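Local coordinates for protein peptidyl-prolyl cis-trans isomerase cyclophilin-type (Toxoplasma gondii, PDB 3BO7) that probably speeds protein folding by catalysing the cis-trans isomerisation of peptide bonds before proline, and is bound here to the immunosuppressant cyclosporin A, at residues F43-F48 against P163-I169; F48-N54 against Q148-L152; G59-E63 against S76-I80. All blocks are in the same frame, centred on the assembly; numbering follows the deposited sequence.

Interaction 1: residues F43-F48 against P163-I169; sequences FDDTIF and PPKVEEI
Three backbone hydrogen bonds join 43-48 to 163-169. Asp45 N gives its hydrogen to Val166 O at 2.8 Å. Val166 N gives its own to Thr46 O at 2.9 Å. Phe48 N meets Pro164 O at 2.9 Å. The last two bonds flank a single beta bridge between Ile47 and Lys165.

One salt bridge lies beside them. Lys165 leaves its backbone extended, then bends at chi3 (73°) and chi4 (65°). These bends bring NZ to 3.0 Å from Asp45 OD1. The ammonium meets the anti side of that oxygen, 19° out of the carboxylate plane.

This is cyclophilin architecture, an antiparallel beta barrel. The contact lies where the first and last strands of the sheet order, 48-52 and 166-171, meet and close the barrel. The loop after helix 28-39 leads into it with a type II beta turn from Phe43 to Thr46. Phe43 O takes two hydrogen bonds there, from Thr46 N and Thr46 OG1. From within the turn, Asp44 OD1 accepts from a water that in turn accepts from Ile169 N. Glu167 and Glu168 form a classic beta bulge opposite Val12.

Packing contacts complete the interface. Two involve carbonyl oxygens: Val166 CB packs 3.4 Å from Phe43 O, and the Phe48 ring has Pro164 O at its edge, in plane. The rest are between carbons. Ile169 CD1 reaches Phe43 CB at 3.6 Å and approaches the ring obliquely. Val166 CG2 lies 4.0 Å from Phe48 CE2. Ile47 runs alongside Pro163, their CB atoms in contact.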
loop_
_atom_site.group_PDB
_atom_site.type_symbol
_atom_site.label_atom_id
_atom_site.label_comp_id
_atom_site.label_asym_id
_atom_site.label_seq_id
_atom_site.Cartn_x
_atom_site.Cartn_y
_atom_site.Cartn_z
ATOM N N PHE A 43 -5.238 -5.247 -8.073
ATOM C CA PHE A 43 -4.312 -4.108 -8.100
ATOM C C PHE A 43 -3.709 -3.815 -9.476
ATOM O O PHE A 43 -3.103 -2.755 -9.679
ATOM C CB PHE A 43 -3.207 -4.264 -7.050
ATOM C CG PHE A 43 -3.699 -4.167 -5.634
ATOM C CD1 PHE A 43 -4.038 -2.931 -5.081
ATOM C CD2 PHE A 43 -3.828 -5.315 -4.850
ATOM C CE1 PHE A 43 -4.501 -2.834 -3.765
ATOM C CE2 PHE A 43 -4.284 -5.234 -3.534
ATOM C CZ PHE A 43 -4.623 -3.989 -2.986
ATOM N N ASP A 44 -3.870 -4.752 -10.409
ATOM C CA ASP A 44 -3.394 -4.567 -11.775
ATOM C C ASP A 44 -4.048 -3.331 -12.366
ATOM O O ASP A 44 -5.277 -3.201 -12.336
ATOM C CB ASP A 44 -3.709 -5.796 -12.639
ATOM C CG ASP A 44 -2.804 -6.990 -12.331
ATOM O OD1 ASP A 44 -2.146 -7.014 -11.256
ATOM O OD2 ASP A 44 -2.757 -7.912 -13.177
ATOM N N ASP A 45 -3.211 -2.428 -12.877
ATOM C CA ASP A 45 -3.626 -1.173 -13.536
ATOM C C ASP A 45 -4.005 -0.017 -12.589
ATOM O O ASP A 45 -4.265 1.095 -13.043
ATOM C CB ASP A 45 -4.714 -1.415 -14.598
ATOM C CG ASP A 45 -4.248 -2.348 -15.717
ATOM O OD1 ASP A 45 -3.077 -2.234 -16.152
ATOM O OD2 ASP A 45 -5.052 -3.201 -16.155
ATOM N N THR A 46 -4.030 -0.268 -11.283
ATOM C CA THR A 46 -4.134 0.832 -10.327
ATOM C C THR A 46 -2.847 1.666 -10.363
ATOM O O THR A 46 -1.786 1.180 -10.773
ATOM C CB THR A 46 -4.441 0.366 -8.873
ATOM O OG1 THR A 46 -3.384 -0.468 -8.381
ATOM C CG2 THR A 46 -5.769 -0.382 -8.817
ATOM N N ILE A 47 -2.960 2.922 -9.943
ATOM C CA ILE A 47 -1.841 3.857 -9.964
ATOM C C ILE A 47 -1.399 4.266 -8.559
ATOM O O ILE A 47 -2.034 3.911 -7.570
ATOM C CB ILE A 47 -2.180 5.131 -10.794
ATOM C CG1 ILE A 47 -3.485 5.771 -10.310
ATOM C CG2 ILE A 47 -2.224 4.815 -12.293
ATOM C CD1 ILE A 47 -3.734 7.154 -10.898
ATOM N N PHE A 48 -0.288 4.989 -8.490
ATOM C CA PHE A 48 0.099 5.692 -7.275
ATOM C C PHE A 48 -0.280 7.162 -7.468
ATOM O O PHE A 48 0.447 7.926 -8.109
ATOM C CB PHE A 48 1.589 5.499 -6.969
ATOM C CG PHE A 48 1.928 4.124 -6.464
ATOM C CD1 PHE A 48 2.054 3.885 -5.100
ATOM C CD2 PHE A 48 2.107 3.064 -7.348
ATOM C CE1 PHE A 48 2.366 2.615 -4.621
ATOM C CE2 PHE A 48 2.414 1.785 -6.886
ATOM C CZ PHE A 48 2.544 1.558 -5.513
ATOM N N PRO A 163 1.903 9.115 -13.062
ATOM C CA PRO A 163 1.800 8.183 -11.929
ATOM C C PRO A 163 2.343 6.804 -12.294
ATOM O O PRO A 163 2.004 6.291 -13.369
ATOM C CB PRO A 163 0.284 8.091 -11.670
ATOM C CG PRO A 163 -0.330 9.225 -12.418
ATOM C CD PRO A 163 0.573 9.481 -13.585
ATOM N N PRO A 164 3.197 6.214 -11.426
ATOM C CA PRO A 164 3.560 4.811 -11.613
ATOM C C PRO A 164 2.304 3.950 -11.564
ATOM O O PRO A 164 1.455 4.129 -10.678
ATOM C CB PRO A 164 4.455 4.509 -10.405
ATOM C CG PRO A 164 4.966 5.830 -9.961
ATOM C CD PRO A 164 3.861 6.802 -10.248
ATOM N N LYS A 165 2.185 3.041 -12.526
ATOM C CA LYS A 165 1.024 2.165 -12.630
ATOM C C LYS A 165 1.452 0.714 -12.409
ATOM O O LYS A 165 2.458 0.266 -12.969
ATOM C CB LYS A 165 0.340 2.341 -13.995
ATOM C CG LYS A 165 -0.929 1.515 -14.188
ATOM C CD LYS A 165 -1.635 1.826 -15.520
ATOM C CE LYS A 165 -0.896 1.255 -16.733
ATOM N NZ LYS A 165 -0.862 -0.246 -16.736
ATOM N N VAL A 166 0.690 -0.000 -11.581
ATOM C CA VAL A 166 0.962 -1.402 -11.270
ATOM C C VAL A 166 0.679 -2.263 -12.496
ATOM O O VAL A 166 -0.452 -2.295 -12.989
ATOM C CB VAL A 166 0.118 -1.909 -10.052
ATOM C CG1 VAL A 166 0.324 -3.396 -9.815
ATOM C CG2 VAL A 166 0.444 -1.114 -8.787
ATOM N N GLU A 167 1.720 -2.938 -12.987
ATOM C CA GLU A 167 1.592 -3.909 -14.073
ATOM C C GLU A 167 1.102 -5.244 -13.526
ATOM O O GLU A 167 0.215 -5.880 -14.100
ATOM C CB GLU A 167 2.922 -4.071 -14.824
ATOM C CG GLU A 167 3.143 -3.014 -15.900
ATOM C CD GLU A 167 4.590 -2.879 -16.364
ATOM O OE1 GLU A 167 4.834 -2.028 -17.245
ATOM O OE2 GLU A 167 5.481 -3.602 -15.861
ATOM N N GLU A 168 1.667 -5.652 -12.396
ATOM C CA GLU A 168 1.283 -6.901 -11.749
ATOM C C GLU A 168 1.884 -6.981 -10.369
ATOM O O GLU A 168 2.828 -6.258 -10.046
ATOM C CB GLU A 168 1.764 -8.116 -12.559
ATOM C CG GLU A 168 3.284 -8.220 -12.650
ATOM C CD GLU A 168 3.760 -9.501 -13.299
ATOM O OE1 GLU A 168 2.953 -10.441 -13.472
ATOM O OE2 GLU A 168 4.961 -9.564 -13.635
ATOM N N ILE A 169 1.335 -7.890 -9.572
ATOM C CA ILE A 169 1.905 -8.226 -8.281
ATOM C C ILE A 169 2.210 -9.721 -8.258
ATOM O O ILE A 169 1.327 -10.558 -8.499
ATOM C CB ILE A 169 0.993 -7.790 -7.109
ATOM C CG1 ILE A 169 0.722 -6.276 -7.199
ATOM C CG2 ILE A 169 1.622 -8.168 -5.769
ATOM C CD1 ILE A 169 -0.078 -5.689 -6.039
HETATM O O HOH W 1 -1.081 -9.235 -10.789
#

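Interaction 2: residues F48-N54 against Q148-L152; sequences FHRCIRN and QWEKL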
loop_
_atom_site.group_PDB
_atom_site.type_symbol
_atom_site.label_atom_id
_atom_site.label_comp_id
_atom_site.label_asym_id
_atom_site.label_seq_id
_atom_site.Cartn_x
_atom_site.Cartn_y
_atom_site.Cartn_z
ATOM N N PHE A 48 -0.288 4.989 -8.490
ATOM C CA PHE A 48 0.099 5.692 -7.275
ATOM C C PHE A 48 -0.280 7.162 -7.468
ATOM O O PHE A 48 0.447 7.926 -8.109
ATOM C CB PHE A 48 1.589 5.499 -6.969
ATOM C CG PHE A 48 1.928 4.124 -6.464
ATOM C CD1 PHE A 48 2.054 3.885 -5.100
ATOM C CD2 PHE A 48 2.107 3.064 -7.348
ATOM C CE1 PHE A 48 2.366 2.615 -4.621
ATOM C CE2 PHE A 48 2.414 1.785 -6.886
ATOM C CZ PHE A 48 2.544 1.558 -5.513
ATOM N N HIS A 49 -1.442 7.528 -6.913
ATOM C CA HIS A 49 -2.181 8.746 -7.285
ATOM C C HIS A 49 -1.927 9.942 -6.381
ATOM O O HIS A 49 -2.417 11.029 -6.643
ATOM C CB HIS A 49 -3.686 8.455 -7.288
ATOM C CG HIS A 49 -4.262 8.294 -5.916
ATOM N ND1 HIS A 49 -4.245 7.094 -5.238
ATOM C CD2 HIS A 49 -4.842 9.189 -5.084
ATOM C CE1 HIS A 49 -4.805 7.254 -4.052
ATOM N NE2 HIS A 49 -5.177 8.516 -3.934
ATOM N N ARG A 50 -1.214 9.730 -5.288
ATOM C CA ARG A 50 -0.874 10.823 -4.394
ATOM C C ARG A 50 0.557 10.625 -3.888
ATOM O O ARG A 50 0.895 9.575 -3.334
ATOM C CB ARG A 50 -1.889 10.938 -3.250
ATOM C CG ARG A 50 -1.577 12.052 -2.250
ATOM C CD ARG A 50 -2.773 12.395 -1.365
ATOM N NE ARG A 50 -2.362 13.174 -0.197
ATOM C CZ ARG A 50 -2.140 12.665 1.016
ATOM N NH1 ARG A 50 -2.301 11.367 1.240
ATOM N NH2 ARG A 50 -1.757 13.454 2.011
ATOM N N CYS A 51 1.386 11.644 -4.092
ATOM C CA CYS A 51 2.826 11.540 -3.860
ATOM C C CYS A 51 3.342 12.845 -3.276
ATOM O O CYS A 51 3.325 13.888 -3.946
ATOM C CB CYS A 51 3.553 11.204 -5.174
ATOM S SG CYS A 51 5.347 10.988 -5.045
ATOM N N ILE A 52 3.785 12.785 -2.023
ATOM C CA ILE A 52 4.304 13.953 -1.327
ATOM C C ILE A 52 5.745 13.723 -0.863
ATOM O O ILE A 52 6.008 12.886 0.011
ATOM C CB ILE A 52 3.371 14.383 -0.154
ATOM C CG1 ILE A 52 1.971 14.725 -0.708
ATOM C CG2 ILE A 52 3.980 15.558 0.629
ATOM C CD1 ILE A 52 0.879 14.905 0.328
ATOM N N ARG A 53 6.661 14.467 -1.490
ATOM C CA ARG A 53 8.086 14.466 -1.144
ATOM C C ARG A 53 8.259 14.536 0.364
ATOM O O ARG A 53 7.568 15.313 1.038
ATOM C CB ARG A 53 8.787 15.663 -1.808
ATOM C CG ARG A 53 10.281 15.821 -1.491
ATOM C CD ARG A 53 10.798 17.173 -1.975
ATOM N NE ARG A 53 12.219 17.375 -1.685
ATOM C CZ ARG A 53 12.691 18.131 -0.694
ATOM N NH1 ARG A 53 11.859 18.770 0.121
ATOM N NH2 ARG A 53 14.003 18.254 -0.517
ATOM N N ASN A 54 9.180 13.726 0.888
ATOM C CA ASN A 54 9.478 13.681 2.334
ATOM C C ASN A 54 8.344 13.162 3.226
ATOM O O ASN A 54 8.344 13.388 4.440
ATOM C CB ASN A 54 9.953 15.049 2.838
ATOM C CG ASN A 54 11.355 15.378 2.388
ATOM O OD1 ASN A 54 11.641 16.515 2.017
ATOM N ND2 ASN A 54 12.239 14.385 2.414
ATOM N N GLN A 148 13.242 7.492 -6.321
ATOM C CA GLN A 148 12.930 8.133 -7.600
ATOM C C GLN A 148 11.476 8.596 -7.653
ATOM O O GLN A 148 11.174 9.646 -8.229
ATOM C CB GLN A 148 13.236 7.206 -8.787
ATOM C CG GLN A 148 14.724 7.058 -9.118
ATOM C CD GLN A 148 15.467 8.398 -9.159
ATOM O OE1 GLN A 148 15.149 9.278 -9.962
ATOM N NE2 GLN A 148 16.454 8.549 -8.284
ATOM N N TRP A 149 10.577 7.808 -7.063
ATOM C CA TRP A 149 9.178 8.197 -6.963
ATOM C C TRP A 149 9.008 9.473 -6.158
ATOM O O TRP A 149 8.132 10.276 -6.458
ATOM C CB TRP A 149 8.337 7.095 -6.333
ATOM C CG TRP A 149 8.167 5.882 -7.184
ATOM C CD1 TRP A 149 8.638 5.683 -8.456
ATOM C CD2 TRP A 149 7.438 4.705 -6.837
ATOM N NE1 TRP A 149 8.263 4.444 -8.908
ATOM C CE2 TRP A 149 7.522 3.823 -7.936
ATOM C CE3 TRP A 149 6.725 4.306 -5.701
ATOM C CZ2 TRP A 149 6.919 2.566 -7.930
ATOM C CZ3 TRP A 149 6.126 3.057 -5.697
ATOM C CH2 TRP A 149 6.225 2.203 -6.805
ATOM N N GLU A 150 9.853 9.643 -5.142
ATOM C CA GLU A 150 9.808 10.803 -4.264
ATOM C C GLU A 150 10.079 12.111 -5.026
ATOM O O GLU A 150 9.662 13.184 -4.589
ATOM C CB GLU A 150 10.808 10.624 -3.114
ATOM C CG GLU A 150 10.738 11.701 -2.045
ATOM C CD GLU A 150 11.596 11.407 -0.823
ATOM O OE1 GLU A 150 11.323 12.003 0.240
ATOM O OE2 GLU A 150 12.541 10.588 -0.911
ATOM N N LYS A 151 10.761 11.992 -6.168
ATOM C CA LYS A 151 11.193 13.127 -6.990
ATOM C C LYS A 151 10.199 13.459 -8.096
ATOM O O LYS A 151 10.356 14.467 -8.793
ATOM C CB LYS A 151 12.569 12.845 -7.607
ATOM C CG LYS A 151 13.721 13.102 -6.663
ATOM C CD LYS A 151 14.983 12.376 -7.115
ATOM C CE LYS A 151 16.085 12.484 -6.061
ATOM N NZ LYS A 151 16.927 11.248 -6.006
ATOM N N LEU A 152 9.185 12.611 -8.254
ATOM C CA LEU A 152 8.160 12.810 -9.276
ATOM C C LEU A 152 7.457 14.150 -9.132
ATOM O O LEU A 152 7.080 14.556 -8.026
ATOM C CB LEU A 152 7.122 11.685 -9.251
ATOM C CG LEU A 152 7.470 10.351 -9.916
ATOM C CD1 LEU A 152 6.518 9.289 -9.420
ATOM C CD2 LEU A 152 7.416 10.453 -11.431
#
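Phe48 and Trp149 bring their rings together in the antiparallel beta barrel of cyclophilins, where helix 143-149 ends beside strand 48-52. Trp149 CZ3 sits over the centre of one Phe48 face, 3.8 Å above the plane. The pair is oblique, with planes at 45° and centroids 4.7 Å apart. Further along the strand, Cys51 SG comes to 3.2 Å from Trp149 O. Its first torsion (-178°) sets the sulfur opposite the backbone N and toward the helix end. Arg53 adds a looser contact, laying CB and CG near Glu150 O. Glu150 is extended beyond CG and reaches the loop after the strand. There Glu150 OE1 uses its anti lone pair to accept from Asn54 N at 2.8 Å. The carboxylate stands nearly perpendicular to the Asn54 amide, at 85°.

A second shell holds these groups. Trp149 O also accepts a hydrogen bond from Leu152 N, closing a type I beta turn from Trp149 to Leu152. Trp149 NE1 donates to Gln15 O, which fixes the turn of the indole. Thr13 and Ile57 both touch the two aromatic side chains. The strand that packs on the helix also serves the ligand site through Arg50. Arg50 NH1 bonds Gln58 OE1, and Arg50 NH2 bonds the backbone of the bound peptide.

Interaction 3: residues G59-E63 against S76-I80; sequences GGRAE and SPRSI. With SO4 (sulfate ion), chain L.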
loop_
_atom_site.group_PDB
_atom_site.type_symbol
_atom_site.label_atom_id
_atom_site.label_comp_id
_atom_site.label_asym_id
_atom_site.label_seq_id
_atom_site.Cartn_x
_atom_site.Cartn_y
_atom_site.Cartn_z
ATOM N N GLY A 59 -1.328 4.505 -2.957
ATOM C CA GLY A 59 -1.941 3.740 -4.057
ATOM C C GLY A 59 -3.112 2.866 -3.627
ATOM O O GLY A 59 -3.646 3.030 -2.536
ATOM N N GLY A 60 -3.529 1.959 -4.502
ATOM C CA GLY A 60 -4.547 0.954 -4.179
ATOM C C GLY A 60 -6.005 1.334 -4.370
ATOM O O GLY A 60 -6.898 0.593 -3.950
ATOM N N ARG A 61 -6.257 2.485 -4.988
ATOM C CA ARG A 61 -7.623 2.957 -5.185
ATOM C C ARG A 61 -8.270 2.368 -6.446
ATOM O O ARG A 61 -7.886 2.702 -7.567
ATOM C CB ARG A 61 -7.677 4.489 -5.205
ATOM C CG ARG A 61 -9.098 5.028 -5.248
ATOM C CD ARG A 61 -9.235 6.452 -4.727
ATOM N NE ARG A 61 -10.630 6.882 -4.834
ATOM C CZ ARG A 61 -11.547 6.713 -3.881
ATOM N NH1 ARG A 61 -11.219 6.145 -2.723
ATOM N NH2 ARG A 61 -12.793 7.124 -4.083
ATOM N N ALA A 62 -9.247 1.484 -6.248
ATOM C CA ALA A 62 -9.977 0.856 -7.354
ATOM C C ALA A 62 -10.616 1.876 -8.309
ATOM O O ALA A 62 -10.574 1.704 -9.533
ATOM C CB ALA A 62 -11.030 -0.092 -6.813
ATOM N N GLU A 63 -11.174 2.944 -7.739
ATOM C CA GLU A 63 -11.838 4.004 -8.497
ATOM C C GLU A 63 -10.934 4.720 -9.506
ATOM O O GLU A 63 -11.435 5.332 -10.454
ATOM C CB GLU A 63 -12.463 5.028 -7.547
ATOM C CG GLU A 63 -13.650 4.505 -6.721
ATOM C CD GLU A 63 -13.244 3.749 -5.460
ATOM O OE1 GLU A 63 -12.034 3.523 -5.218
ATOM O OE2 GLU A 63 -14.149 3.376 -4.692
ATOM N N SER A 76 -13.274 -4.909 -9.875
ATOM C CA SER A 76 -14.235 -4.128 -9.075
ATOM C C SER A 76 -14.006 -2.614 -9.205
ATOM O O SER A 76 -12.892 -2.133 -8.962
ATOM C CB SER A 76 -14.196 -4.547 -7.603
ATOM O OG SER A 76 -15.120 -3.791 -6.831
ATOM N N PRO A 77 -15.061 -1.860 -9.592
ATOM C CA PRO A 77 -14.935 -0.415 -9.815
ATOM C C PRO A 77 -14.764 0.415 -8.534
ATOM O O PRO A 77 -14.107 1.455 -8.578
ATOM C CB PRO A 77 -16.237 -0.052 -10.541
ATOM C CG PRO A 77 -17.218 -1.087 -10.119
ATOM C CD PRO A 77 -16.432 -2.346 -9.863
ATOM N N ARG A 78 -15.356 -0.023 -7.421
ATOM C CA ARG A 78 -15.150 0.648 -6.133
ATOM C C ARG A 78 -14.206 -0.140 -5.218
ATOM O O ARG A 78 -14.053 -1.360 -5.369
ATOM C CB ARG A 78 -16.479 0.973 -5.424
ATOM C CG ARG A 78 -17.203 -0.193 -4.796
ATOM C CD ARG A 78 -18.351 0.274 -3.879
ATOM N NE ARG A 78 -19.499 0.778 -4.644
ATOM C CZ ARG A 78 -20.781 0.521 -4.373
ATOM N NH1 ARG A 78 -21.124 -0.253 -3.344
ATOM N NH2 ARG A 78 -21.730 1.034 -5.148
ATOM N N SER A 79 -13.582 0.572 -4.278
ATOM C CA SER A 79 -12.641 -0.023 -3.344
ATOM C C SER A 79 -13.344 -0.964 -2.370
ATOM O O SER A 79 -14.386 -0.634 -1.796
ATOM C CB SER A 79 -11.860 1.057 -2.594
ATOM O OG SER A 79 -10.853 1.624 -3.412
ATOM N N ILE A 80 -12.763 -2.144 -2.217
ATOM C CA ILE A 80 -13.282 -3.183 -1.348
ATOM C C ILE A 80 -12.093 -3.811 -0.633
ATOM O O ILE A 80 -10.953 -3.655 -1.079
ATOM C CB ILE A 80 -14.029 -4.285 -2.158
ATOM C CG1 ILE A 80 -13.217 -4.700 -3.399
ATOM C CG2 ILE A 80 -15.449 -3.824 -2.526
ATOM C CD1 ILE A 80 -13.629 -6.032 -4.005
HETATM S S SO4 L . -12.630 9.107 -7.341
HETATM O O1 SO4 L . -11.402 8.446 -6.901
HETATM O O2 SO4 L . -12.357 9.897 -8.538
HETATM O O3 SO4 L . -13.684 8.140 -7.638
HETATM O O4 SO4 L . -13.083 9.983 -6.265
HETATM O O HOH W 2 -14.943 2.615 -2.026
#
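Glu63 turns its carboxylate toward Ser79 and places OE1 over one face of the Arg61 guanidinium, 3.5 Å above its centre. No N-H of Arg61 points at that oxygen, so the long salt bridge is one of charge only. A sulfate, probably from the crystallisation liquor, lies at the guanidinium edge in its plane. Arg61 NE donates to its O1 at 2.7 Å, and NH2 adds a weak bond to the same oxygen. Arg61 NH1 pairs with Glu118.

In this cyclophilin, 59-63 and 76-80 belong to the long loop region between strands 56-59 and 104-107. The contact joins the two ends of an excursion within it. A bend at chi2 of Glu63 (83°) folds the carboxylate back to 76-80. Both its oxygens are gripped by Ser79. The Ser79 hydroxyl donates to OE1 on its syn lone pair at 2.9 Å. Ser79 N reaches OE2 from above the carboxylate plane, also at 2.9 Å. A water donates to OE2 as well.

Ala62 CB packs against Ser76 O, at 3.5 Å, and against the carbonyl carbon of Arg78. Ser76 O also accepts from Arg65, and Tyr42 touches both Ala62 and Ser79. Ser76 OG donates to Arg78 O in the carbonyl plane, on a lone pair. Besides donating to Glu63, Ser79 OG accepts a 3.3 Å bond from Ala62 N.

All three contacts lie in the cyclophilin fold of one chain. Along the chain they are nested: interaction 3 lies inside the loop closed by interaction 2, which lies inside that closed by interaction 1. Interactions 1 and 2 share Phe48, and their centres are about 14 Å apart. They also touch where Pro164 packs on Trp149 and Leu152. Interaction 3 is about 11 Å from interaction 1 and about 20 Å from interaction 2, between centres. Phe43 packs on Gly60, and Thr46 on Arg61. Interactions 1 and 2 tie loops and the helix to strands 48-52 and 166-171, where the barrel closes, while interaction 3 holds the two ends of one loop excursion together.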